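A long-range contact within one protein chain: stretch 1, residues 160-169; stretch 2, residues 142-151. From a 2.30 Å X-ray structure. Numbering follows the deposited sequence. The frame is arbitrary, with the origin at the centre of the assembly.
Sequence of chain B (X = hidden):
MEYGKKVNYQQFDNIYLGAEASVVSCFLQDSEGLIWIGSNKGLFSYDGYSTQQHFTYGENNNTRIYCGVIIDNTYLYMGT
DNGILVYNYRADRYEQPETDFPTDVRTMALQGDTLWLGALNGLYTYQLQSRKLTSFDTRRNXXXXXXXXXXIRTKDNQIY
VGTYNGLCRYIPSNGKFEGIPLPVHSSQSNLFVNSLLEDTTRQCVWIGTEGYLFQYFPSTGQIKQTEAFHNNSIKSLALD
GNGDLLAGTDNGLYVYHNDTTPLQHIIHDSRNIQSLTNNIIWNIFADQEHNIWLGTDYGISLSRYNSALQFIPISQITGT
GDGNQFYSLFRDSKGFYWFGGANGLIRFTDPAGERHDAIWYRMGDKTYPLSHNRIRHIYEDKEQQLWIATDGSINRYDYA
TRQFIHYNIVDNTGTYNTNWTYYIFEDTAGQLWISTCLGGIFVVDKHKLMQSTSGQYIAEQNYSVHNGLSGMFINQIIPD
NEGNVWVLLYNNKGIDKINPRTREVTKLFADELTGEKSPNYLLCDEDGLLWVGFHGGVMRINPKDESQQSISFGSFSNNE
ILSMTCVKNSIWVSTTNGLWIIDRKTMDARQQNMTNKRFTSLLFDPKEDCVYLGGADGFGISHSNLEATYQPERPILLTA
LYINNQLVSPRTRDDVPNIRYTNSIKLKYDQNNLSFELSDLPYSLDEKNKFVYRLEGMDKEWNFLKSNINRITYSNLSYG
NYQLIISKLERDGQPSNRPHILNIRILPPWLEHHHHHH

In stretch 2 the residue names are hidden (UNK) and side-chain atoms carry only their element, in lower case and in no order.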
# COMPACT_ATOMS: atom_id res chain seq x y z
N TYR B 160 -6.01 -9.11 22.88
CA TYR B 160 -7.17 -9.63 23.57
C TYR B 160 -6.91 -11.05 23.98
O TYR B 160 -6.46 -11.84 23.18
CB TYR B 160 -8.45 -9.51 22.70
CG TYR B 160 -8.95 -8.07 22.58
CD1 TYR B 160 -8.49 -7.26 21.59
CD2 TYR B 160 -9.88 -7.55 23.49
CE1 TYR B 160 -8.95 -5.97 21.44
CE2 TYR B 160 -10.33 -6.24 23.40
CZ TYR B 160 -9.83 -5.44 22.37
OH TYR B 160 -10.23 -4.15 22.22
N VAL B 161 -7.20 -11.39 25.23
CA VAL B 161 -6.87 -12.73 25.76
C VAL B 161 -8.14 -13.36 26.38
O VAL B 161 -8.66 -12.86 27.38
CB VAL B 161 -5.76 -12.62 26.85
CG1 VAL B 161 -5.44 -14.02 27.50
CG2 VAL B 161 -4.57 -11.97 26.27
N GLY B 162 -8.59 -14.47 25.79
CA GLY B 162 -9.74 -15.22 26.29
C GLY B 162 -9.26 -16.39 27.14
O GLY B 162 -8.42 -17.19 26.72
N THR B 163 -9.83 -16.52 28.33
CA THR B 163 -9.37 -17.47 29.31
C THR B 163 -10.50 -18.37 29.81
O THR B 163 -11.65 -18.24 29.40
CB THR B 163 -8.72 -16.78 30.56
OG1 THR B 163 -9.72 -16.27 31.46
CG2 THR B 163 -7.63 -15.71 30.20
N TYR B 164 -10.14 -19.29 30.70
CA TYR B 164 -11.07 -20.12 31.42
C TYR B 164 -12.10 -19.25 32.17
O TYR B 164 -13.26 -19.62 32.29
CB TYR B 164 -10.28 -21.00 32.41
CG TYR B 164 -11.11 -21.93 33.19
CD1 TYR B 164 -11.26 -21.77 34.56
CD2 TYR B 164 -11.78 -22.97 32.58
CE1 TYR B 164 -12.06 -22.61 35.30
CE2 TYR B 164 -12.59 -23.82 33.31
CZ TYR B 164 -12.72 -23.63 34.68
OH TYR B 164 -13.52 -24.50 35.42
N ASN B 165 -11.68 -18.09 32.67
CA ASN B 165 -12.63 -17.24 33.35
C ASN B 165 -12.67 -15.82 32.78
O ASN B 165 -12.42 -14.82 33.48
CB ASN B 165 -12.43 -17.25 34.90
CG ASN B 165 -13.59 -16.55 35.66
OD1 ASN B 165 -14.78 -16.66 35.28
ND2 ASN B 165 -13.25 -15.81 36.71
N GLY B 166 -12.98 -15.71 31.50
CA GLY B 166 -13.32 -14.38 30.97
C GLY B 166 -12.30 -13.72 30.06
O GLY B 166 -11.24 -14.30 29.72
N LEU B 167 -12.62 -12.50 29.66
CA LEU B 167 -11.88 -11.76 28.68
C LEU B 167 -11.16 -10.59 29.31
O LEU B 167 -11.71 -9.88 30.16
CB LEU B 167 -12.84 -11.25 27.64
CG LEU B 167 -12.27 -10.50 26.43
CD1 LEU B 167 -11.49 -11.41 25.49
CD2 LEU B 167 -13.44 -9.84 25.73
N CYS B 168 -9.96 -10.34 28.84
CA CYS B 168 -9.23 -9.23 29.26
C CYS B 168 -8.39 -8.72 28.11
O CYS B 168 -8.32 -9.34 27.04
CB CYS B 168 -8.39 -9.62 30.44
SG CYS B 168 -7.04 -10.70 30.09
N ARG B 169 -7.75 -7.58 28.33
CA ARG B 169 -7.04 -6.87 27.31
C ARG B 169 -5.71 -6.37 27.83
O ARG B 169 -5.66 -5.70 28.86
CB ARG B 169 -7.86 -5.68 26.82
CG ARG B 169 -7.10 -4.86 25.82
CD ARG B 169 -7.94 -3.76 25.19
NE ARG B 169 -8.58 -2.88 26.15
CZ ARG B 169 -9.66 -2.15 25.87
NH1 ARG B 169 -10.23 -2.21 24.66
NH2 ARG B 169 -10.19 -1.40 26.81
N UNK B 142 -2.57 -9.39 36.75
CA UNK B 142 -4.04 -9.23 36.85
C UNK B 142 -4.78 -10.05 35.80
O UNK B 142 -5.89 -9.70 35.39
N UNK B 143 -4.17 -11.13 35.31
CA UNK B 143 -4.93 -12.04 34.44
C UNK B 143 -6.12 -12.61 35.20
O UNK B 143 -6.01 -12.87 36.39
c UNK B 143 -2.45 -14.14 32.38
c UNK B 143 -3.21 -12.88 32.68
c UNK B 143 -4.03 -13.15 33.93
c UNK B 143 -4.13 -12.49 31.50
N UNK B 144 -7.28 -12.80 34.53
CA UNK B 144 -8.39 -13.36 35.34
C UNK B 144 -8.14 -14.86 35.66
O UNK B 144 -8.58 -15.36 36.69
c UNK B 144 -7.73 -12.30 33.22
c UNK B 144 -9.15 -12.80 33.11
c UNK B 144 -9.65 -13.11 34.49
N UNK B 145 -7.36 -15.54 34.81
CA UNK B 145 -7.06 -16.97 34.99
C UNK B 145 -5.79 -17.26 34.15
O UNK B 145 -5.48 -16.49 33.27
c UNK B 145 -8.31 -17.81 34.60
n UNK B 145 -8.92 -19.66 36.07
c UNK B 145 -8.21 -19.27 35.01
o UNK B 145 -7.52 -20.05 34.35
N UNK B 146 -5.00 -18.27 34.51
CA UNK B 146 -3.79 -18.69 33.77
C UNK B 146 -4.07 -19.70 32.66
O UNK B 146 -3.19 -20.00 31.88
n UNK B 146 -2.28 -18.70 37.07
o UNK B 146 -1.87 -17.16 35.43
c UNK B 146 -2.25 -18.31 35.78
c UNK B 146 -2.77 -19.32 34.74
N UNK B 147 -5.29 -20.25 32.61
CA UNK B 147 -5.71 -21.09 31.48
C UNK B 147 -6.21 -20.26 30.30
O UNK B 147 -7.31 -19.71 30.35
c UNK B 147 -6.74 -22.13 31.91
o UNK B 147 -6.13 -22.96 32.90
c UNK B 147 -7.12 -23.07 30.73
N UNK B 148 -5.42 -20.23 29.22
CA UNK B 148 -5.66 -19.41 28.05
C UNK B 148 -6.18 -20.23 26.90
O UNK B 148 -5.56 -21.24 26.53
c UNK B 148 -4.30 -17.13 29.56
c UNK B 148 -3.53 -18.20 28.72
c UNK B 148 -4.57 -17.73 26.48
c UNK B 148 -4.32 -18.79 27.56
N UNK B 149 -7.31 -19.82 26.31
CA UNK B 149 -7.85 -20.53 25.14
C UNK B 149 -7.75 -19.78 23.82
O UNK B 149 -7.86 -20.38 22.78
o UNK B 149 -10.11 -24.62 29.55
c UNK B 149 -9.33 -20.95 25.35
c UNK B 149 -9.52 -21.92 26.46
c UNK B 149 -8.76 -23.11 26.53
c UNK B 149 -9.91 -23.75 28.50
c UNK B 149 -10.47 -21.69 27.42
c UNK B 149 -10.66 -22.56 28.45
c UNK B 149 -8.96 -24.02 27.53
N UNK B 150 -7.66 -18.47 23.86
CA UNK B 150 -7.72 -17.69 22.63
C UNK B 150 -7.01 -16.38 22.83
O UNK B 150 -7.13 -15.75 23.87
o UNK B 150 -9.17 -16.80 20.93
c UNK B 150 -9.18 -17.39 22.26
N UNK B 151 -6.19 -16.04 21.86
CA UNK B 151 -5.53 -14.76 21.81
C UNK B 151 -5.48 -14.18 20.41
O UNK B 151 -5.25 -14.95 19.45
c UNK B 151 -3.27 -13.69 21.90
c UNK B 151 -4.21 -14.61 22.63
c UNK B 151 -3.53 -15.88 23.00
c UNK B 151 -2.30 -13.13 22.78

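Position 142 has no side-chain atoms and touches nothing on stretch 1. Its phi is positive, 74°, just after a helix. It is Gly142.

Position 143 carries four carbons, forked at the second. One fork tip lies 3.7 Å from Cys168 SG. This is Leu143, and the tip is CD2.

Position 144 has three carbons that close a ring onto the backbone N, which only proline does. One ring carbon lies 3.6 Å from Cys168 SG, and CB lies 3.4 Å from Asn165 O, so the ring covers the turn of stretch 1. This is Pro144, and the carbon near the sulfur is CD.

Position 145 has two carbons, the second bearing one oxygen and one nitrogen: a short amide. The amide nitrogen sits at the edge of the Tyr164 ring, 3.5 Å from CD1 of Tyr164. This is Asn145. Its OD1 accepts from the backbone N of position 147 at 2.8 Å, which ties up the loop.

Position 146 shows the same short amide, but its CB points away and it touches nothing on stretch 1. It is Asn146.

Position 147 has one carbon carrying one oxygen and one carbon. Its CB lies 3.7 Å from Tyr164 CB, and its backbone O accepts from Tyr164 N at 2.9 Å. The branched hydroxyl identifies Thr147.

Position 148 has four carbons, forked at the first, with one arm two carbons long. The tip of the long arm lies 3.7 Å from Thr163 CG2 and 3.9 Å from Val161 CG1. It is Ile148, and the tip is CD1.

Position 149 has one carbon, then a six-carbon ring bearing one oxygen. That oxygen comes 3.8 Å from Tyr164 CD2. It is Tyr149.

Position 150 has one carbon and one oxygen. It pairs with Gly162. A CB on that glycine would stand about 3.6 Å from CB of position 150. It is Ser150.

Position 151 again has four carbons, forked at the first, with one two-carbon arm. The long arm ends 4.3 Å from Val161 CG2. It is Ile151, and the end is CD1.

The contact is an antiparallel strand pairing with a bulge. Gly162 N donates to Ser150 O at 2.7 Å. Gly162 O accepts from both Tyr149 N at 2.9 Å and Ser150 N at 3.2 Å, as the register shifts by one. Ile148 and Ile151 thus share a sheet face with Val161 and Thr163. Beyond the strand, Pro144 and Asn145 pack against the turn after Thr163. Thr163 OG1 braces that turn, donating to Gly166 O at 3.0 Å and accepting from Asn165 N at 2.9 Å.

Stretch 2 (142-151) GLPNNTIYSI
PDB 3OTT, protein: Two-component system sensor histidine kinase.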